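Local coordinates for protein endoglucanase (PDB 2E4T) that hydrolyses internal beta-1,4-glucosidic bonds of cellulose and probably of xyloglucan, here represented by its glycoside hydrolase family 44 module, at residues K135-S146 and E152-N163. Residues are numbered along the deposited sequence; the frame is centred on the assembly and turned at random. Where two conformers were deposited one is given.
Sequences KEVKFEKGAPFS and EDDYVYMDEFVN. With CA (calcium ion), chain C; GOL (glycerol), chain H.
With CG of K141 anti to the backbone N (chi1 -172°) and the chain beyond it extended, the lysine runs over one face of the Y157 ring to the carboxylate of E160, itself a straight side chain. CG of K141 lies 3.8 Å from the Y157 ring centroid, a CH-pi contact almost on the ring normal; NZ then forms a salt bridge of 2.7 Å to OE2 of E160. Lysine suits this path because its methylenes can pack on an aromatic face while its ammonium reaches an acid. S146 N meets the same oxygen from the opposite face of the carboxylate at 2.8 Å; a glutamate oxygen can take both donors, which fasten loop to helix, while K141 NZ also donates to P144 O and braces the loop itself. Chi1 of 60° sets CG of D159 between its own backbone N and carbonyl carbon, and this short acid accepts a hydrogen bond from K141 N at OD1 (2.9 Å). F145's flat ring lies with one face on N163 CB.

Strands 135-138 and 155-157 pair in parallel, V156 N and O bonding to E136 O and K138 N, in a small sheet completed by 114-116 on the periphery of the TIM-barrel domain. Y157 is the N-cap of helix 158-169, whose flexible M158 packs CG against V137 CG1 (3.8 Å) and also touches L214 of helix 204-221. Y155 O and D153 OD1 bind calcium with E54 and D150, while K135 NZ donates to D153 O (2.8 Å), tying the neighbouring strand to the metal loop.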
loop_
_atom_site.group_PDB
_atom_site.type_symbol
_atom_site.label_atom_id
_atom_site.label_comp_id
_atom_site.label_asym_id
_atom_site.label_seq_id
_atom_site.Cartn_x
_atom_site.Cartn_y
_atom_site.Cartn_z
ATOM N N LYS A 135 -2.669 -16.113 24.297
ATOM C CA LYS A 135 -2.900 -17.423 23.693
ATOM C C LYS A 135 -1.847 -17.656 22.610
ATOM O O LYS A 135 -1.499 -16.716 21.858
ATOM C CB LYS A 135 -4.286 -17.493 23.054
ATOM C CG LYS A 135 -5.434 -17.262 24.015
ATOM C CD LYS A 135 -5.500 -18.256 25.145
ATOM C CE LYS A 135 -6.694 -18.006 26.064
ATOM N NZ LYS A 135 -6.704 -19.019 27.188
ATOM N N GLU A 136 -1.307 -18.868 22.546
ATOM C CA GLU A 136 -0.337 -19.217 21.544
ATOM C C GLU A 136 -1.009 -19.423 20.184
ATOM O O GLU A 136 -2.016 -20.138 20.110
ATOM C CB GLU A 136 0.388 -20.523 21.974
ATOM C CG GLU A 136 1.495 -20.932 20.990
ATOM C CD GLU A 136 2.096 -22.272 21.283
ATOM O OE1 GLU A 136 2.294 -22.604 22.478
ATOM O OE2 GLU A 136 2.381 -23.028 20.299
ATOM N N VAL A 137 -0.449 -18.815 19.143
ATOM C CA VAL A 137 -0.955 -19.035 17.806
ATOM C C VAL A 137 -0.326 -20.263 17.192
ATOM O O VAL A 137 0.904 -20.436 17.233
ATOM C CB VAL A 137 -0.630 -17.814 16.909
ATOM C CG1 VAL A 137 -1.013 -18.116 15.476
ATOM C CG2 VAL A 137 -1.415 -16.595 17.453
ATOM N N LYS A 138 -1.176 -21.128 16.631
ATOM C CA LYS A 138 -0.721 -22.217 15.772
ATOM C C LYS A 138 -1.314 -21.980 14.401
ATOM O O LYS A 138 -2.500 -21.584 14.280
ATOM C CB LYS A 138 -1.125 -23.586 16.336
ATOM C CG LYS A 138 -0.304 -23.946 17.559
ATOM C CD LYS A 138 -0.583 -25.349 18.014
ATOM C CE LYS A 138 0.505 -25.924 18.938
ATOM N NZ LYS A 138 0.585 -25.089 20.222
ATOM N N PHE A 139 -0.543 -22.251 13.350
ATOM C CA PHE A 139 -1.063 -21.973 12.029
ATOM C C PHE A 139 -2.074 -23.019 11.553
ATOM O O PHE A 139 -3.035 -22.660 10.868
ATOM C CB PHE A 139 0.086 -21.806 11.039
ATOM C CG PHE A 139 1.020 -20.679 11.447
ATOM C CD1 PHE A 139 0.551 -19.481 11.974
ATOM C CD2 PHE A 139 2.389 -20.818 11.235
ATOM C CE1 PHE A 139 1.443 -18.432 12.297
ATOM C CE2 PHE A 139 3.252 -19.787 11.560
ATOM C CZ PHE A 139 2.775 -18.630 12.101
ATOM N N GLU A 140 -1.816 -24.290 11.910
ATOM C CA GLU A 140 -2.694 -25.401 11.515
ATOM C C GLU A 140 -3.306 -26.033 12.750
ATOM O O GLU A 140 -2.593 -26.530 13.629
ATOM C CB GLU A 140 -1.983 -26.483 10.754
ATOM C CG GLU A 140 -1.650 -25.982 9.410
ATOM C CD GLU A 140 -1.117 -27.029 8.423
ATOM O OE1 GLU A 140 -1.531 -28.218 8.526
ATOM O OE2 GLU A 140 -0.379 -26.678 7.456
ATOM N N LYS A 141 -4.635 -26.094 12.793
ATOM C CA LYS A 141 -5.310 -26.752 13.925
ATOM C C LYS A 141 -5.021 -28.251 13.994
ATOM O O LYS A 141 -4.860 -28.800 15.095
ATOM C CB LYS A 141 -6.800 -26.488 13.838
ATOM C CG LYS A 141 -7.577 -26.969 15.066
ATOM C CD LYS A 141 -9.016 -26.626 14.996
ATOM C CE LYS A 141 -9.767 -26.942 16.293
ATOM N NZ LYS A 141 -11.216 -26.749 16.179
ATOM N N GLY A 142 -5.005 -28.909 12.831
ATOM C CA GLY A 142 -4.808 -30.385 12.791
ATOM C C GLY A 142 -5.886 -31.173 13.492
ATOM O O GLY A 142 -5.674 -32.307 13.909
ATOM N N ALA A 143 -7.051 -30.632 13.592
ATOM C CA ALA A 143 -8.283 -31.257 14.062
ATOM C C ALA A 143 -9.388 -30.486 13.365
ATOM O O ALA A 143 -9.163 -29.393 12.829
ATOM C CB ALA A 143 -8.432 -31.172 15.575
ATOM N N PRO A 144 -10.614 -31.019 13.359
ATOM C CA PRO A 144 -11.659 -30.367 12.571
ATOM C C PRO A 144 -11.926 -28.941 13.021
ATOM O O PRO A 144 -11.973 -28.647 14.220
ATOM C CB PRO A 144 -12.869 -31.291 12.795
ATOM C CG PRO A 144 -12.257 -32.655 13.066
ATOM C CD PRO A 144 -11.045 -32.347 13.881
ATOM N N PHE A 145 -12.149 -28.078 12.034
ATOM C CA PHE A 145 -12.507 -26.704 12.322
ATOM C C PHE A 145 -13.890 -26.589 12.960
ATOM O O PHE A 145 -14.802 -27.374 12.618
ATOM C CB PHE A 145 -12.526 -25.870 11.037
ATOM C CG PHE A 145 -11.202 -25.791 10.321
ATOM C CD1 PHE A 145 -10.022 -25.595 11.027
ATOM C CD2 PHE A 145 -11.157 -25.871 8.932
ATOM C CE1 PHE A 145 -8.814 -25.490 10.326
ATOM C CE2 PHE A 145 -9.954 -25.749 8.243
ATOM C CZ PHE A 145 -8.794 -25.564 8.947
ATOM N N SER A 146 -14.059 -25.532 13.733
ATOM C CA SER A 146 -15.349 -25.118 14.224
ATOM C C SER A 146 -15.580 -23.655 13.885
ATOM O O SER A 146 -14.627 -22.847 13.868
ATOM C CB SER A 146 -15.401 -25.270 15.732
ATOM O OG SER A 146 -16.653 -24.843 16.206
ATOM N N GLU A 152 -11.630 -21.288 25.594
ATOM C CA GLU A 152 -11.142 -21.703 26.913
ATOM C C GLU A 152 -9.764 -22.393 26.863
ATOM O O GLU A 152 -9.103 -22.597 27.910
ATOM C CB GLU A 152 -12.228 -22.540 27.608
ATOM C CG GLU A 152 -13.571 -21.748 27.730
ATOM C CD GLU A 152 -13.365 -20.297 28.273
ATOM O OE1 GLU A 152 -12.807 -20.133 29.394
ATOM O OE2 GLU A 152 -13.723 -19.306 27.576
ATOM N N ASP A 153 -9.317 -22.791 25.681
ATOM C CA ASP A 153 -8.089 -23.490 25.543
ATOM C C ASP A 153 -6.961 -22.486 25.377
ATOM O O ASP A 153 -7.153 -21.254 25.481
ATOM C CB ASP A 153 -8.175 -24.547 24.449
ATOM C CG ASP A 153 -8.282 -23.985 23.056
ATOM O OD1 ASP A 153 -8.145 -22.764 22.920
ATOM O OD2 ASP A 153 -8.545 -24.787 22.111
ATOM N N ASP A 154 -5.768 -23.009 25.167
ATOM C CA ASP A 154 -4.541 -22.204 25.188
ATOM C C ASP A 154 -4.088 -21.684 23.817
ATOM O O ASP A 154 -3.063 -20.994 23.737
ATOM C CB ASP A 154 -3.375 -23.012 25.803
ATOM C CG ASP A 154 -3.604 -23.373 27.254
ATOM O OD1 ASP A 154 -4.440 -22.699 27.895
ATOM O OD2 ASP A 154 -2.892 -24.289 27.733
ATOM N N TYR A 155 -4.875 -21.963 22.756
ATOM C CA TYR A 155 -4.398 -21.803 21.395
ATOM C C TYR A 155 -5.400 -21.067 20.547
ATOM O O TYR A 155 -6.586 -21.164 20.753
ATOM C CB TYR A 155 -4.160 -23.180 20.718
ATOM C CG TYR A 155 -3.148 -23.966 21.505
ATOM C CD1 TYR A 155 -1.808 -23.622 21.440
ATOM C CD2 TYR A 155 -3.521 -25.010 22.353
ATOM C CE1 TYR A 155 -0.872 -24.218 22.244
ATOM C CE2 TYR A 155 -2.563 -25.665 23.147
ATOM C CZ TYR A 155 -1.262 -25.250 23.091
ATOM O OH TYR A 155 -0.384 -25.919 23.893
ATOM N N VAL A 156 -4.860 -20.355 19.530
ATOM C CA VAL A 156 -5.691 -19.726 18.495
ATOM C C VAL A 156 -5.119 -20.179 17.148
ATOM O O VAL A 156 -3.900 -20.150 16.961
ATOM C CB VAL A 156 -5.638 -18.197 18.654
ATOM C CG1 VAL A 156 -6.324 -17.499 17.553
ATOM C CG2 VAL A 156 -6.279 -17.781 20.024
ATOM N N TYR A 157 -5.996 -20.613 16.242
ATOM C CA TYR A 157 -5.546 -21.270 15.025
ATOM C C TYR A 157 -5.820 -20.373 13.791
ATOM O O TYR A 157 -6.965 -19.962 13.553
ATOM C CB TYR A 157 -6.282 -22.608 14.836
ATOM C CG TYR A 157 -5.993 -23.538 15.991
ATOM C CD1 TYR A 157 -4.785 -24.193 16.073
ATOM C CD2 TYR A 157 -6.928 -23.752 17.012
ATOM C CE1 TYR A 157 -4.499 -25.053 17.125
ATOM C CE2 TYR A 157 -6.634 -24.594 18.090
ATOM C CZ TYR A 157 -5.406 -25.260 18.113
ATOM O OH TYR A 157 -5.075 -26.100 19.156
ATOM N N MET A 158 -4.766 -20.107 13.028
ATOM C CA MET A 158 -4.950 -19.247 11.851
ATOM C C MET A 158 -5.776 -19.890 10.750
ATOM O O MET A 158 -6.590 -19.195 10.120
ATOM C CB MET A 158 -3.612 -18.731 11.298
ATOM C CG MET A 158 -2.899 -17.765 12.230
ATOM S SD MET A 158 -3.865 -16.280 12.592
ATOM C CE MET A 158 -4.528 -16.672 14.205
ATOM N N ASP A 159 -5.564 -21.175 10.475
ATOM C CA ASP A 159 -6.365 -21.782 9.427
ATOM C C ASP A 159 -7.864 -21.807 9.818
ATOM O O ASP A 159 -8.715 -21.670 8.944
ATOM C CB ASP A 159 -5.812 -23.138 8.970
ATOM C CG ASP A 159 -5.727 -24.212 10.035
ATOM O OD1 ASP A 159 -5.976 -24.000 11.233
ATOM O OD2 ASP A 159 -5.349 -25.361 9.571
ATOM N N GLU A 160 -8.169 -21.977 11.112
ATOM C CA GLU A 160 -9.539 -21.968 11.556
ATOM C C GLU A 160 -10.171 -20.571 11.360
ATOM O O GLU A 160 -11.344 -20.449 10.981
ATOM C CB GLU A 160 -9.623 -22.430 13.007
ATOM C CG GLU A 160 -11.059 -22.677 13.450
ATOM C CD GLU A 160 -11.109 -23.348 14.820
ATOM O OE1 GLU A 160 -10.484 -22.808 15.790
ATOM O OE2 GLU A 160 -11.768 -24.422 14.930
ATOM N N PHE A 161 -9.373 -19.513 11.601
ATOM C CA PHE A 161 -9.815 -18.134 11.356
ATOM C C PHE A 161 -10.145 -17.974 9.853
ATOM O O PHE A 161 -11.228 -17.472 9.479
ATOM C CB PHE A 161 -8.683 -17.226 11.815
ATOM C CG PHE A 161 -8.832 -15.720 11.661
ATOM C CD1 PHE A 161 -10.035 -15.072 11.397
ATOM C CD2 PHE A 161 -7.670 -14.963 11.850
ATOM C CE1 PHE A 161 -10.062 -13.694 11.279
ATOM C CE2 PHE A 161 -7.707 -13.574 11.748
ATOM C CZ PHE A 161 -8.899 -12.946 11.469
ATOM N N VAL A 162 -9.208 -18.354 8.981
ATOM C CA VAL A 162 -9.463 -18.261 7.536
ATOM C C VAL A 162 -10.702 -19.065 7.158
ATOM O O VAL A 162 -11.543 -18.632 6.361
ATOM C CB VAL A 162 -8.215 -18.647 6.730
ATOM C CG1 VAL A 162 -8.527 -18.674 5.239
ATOM C CG2 VAL A 162 -7.095 -17.660 7.021
ATOM N N ASN A 163 -10.844 -20.275 7.727
ATOM C CA ASN A 163 -12.024 -21.092 7.407
ATOM C C ASN A 163 -13.326 -20.338 7.786
ATOM O O ASN A 163 -14.326 -20.407 7.050
ATOM C CB ASN A 163 -11.933 -22.424 8.173
ATOM C CG ASN A 163 -13.142 -23.278 7.892
ATOM O OD1 ASN A 163 -13.271 -23.835 6.779
ATOM N ND2 ASN A 163 -14.077 -23.349 8.848
HETATM CA CA CA C . -8.837 -21.112 21.322
HETATM C C1 GOL H . 4.438 -26.481 25.793
HETATM O O1 GOL H . 4.084 -27.603 26.548
HETATM C C2 GOL H . 3.248 -26.275 24.876
HETATM O O2 GOL H . 2.083 -25.971 25.632
HETATM C C3 GOL H . 3.594 -25.284 23.795
HETATM O O3 GOL H . 2.412 -25.152 23.091
HETATM O O HOH W 1 -5.687 -29.072 17.615
HETATM O O HOH W 2 -5.783 -27.897 10.323
HETATM O O HOH W 3 -13.729 -21.930 11.344
HETATM O O HOH W 4 -9.102 -23.086 20.020
HETATM O O HOH W 5 -8.141 -19.878 23.245
#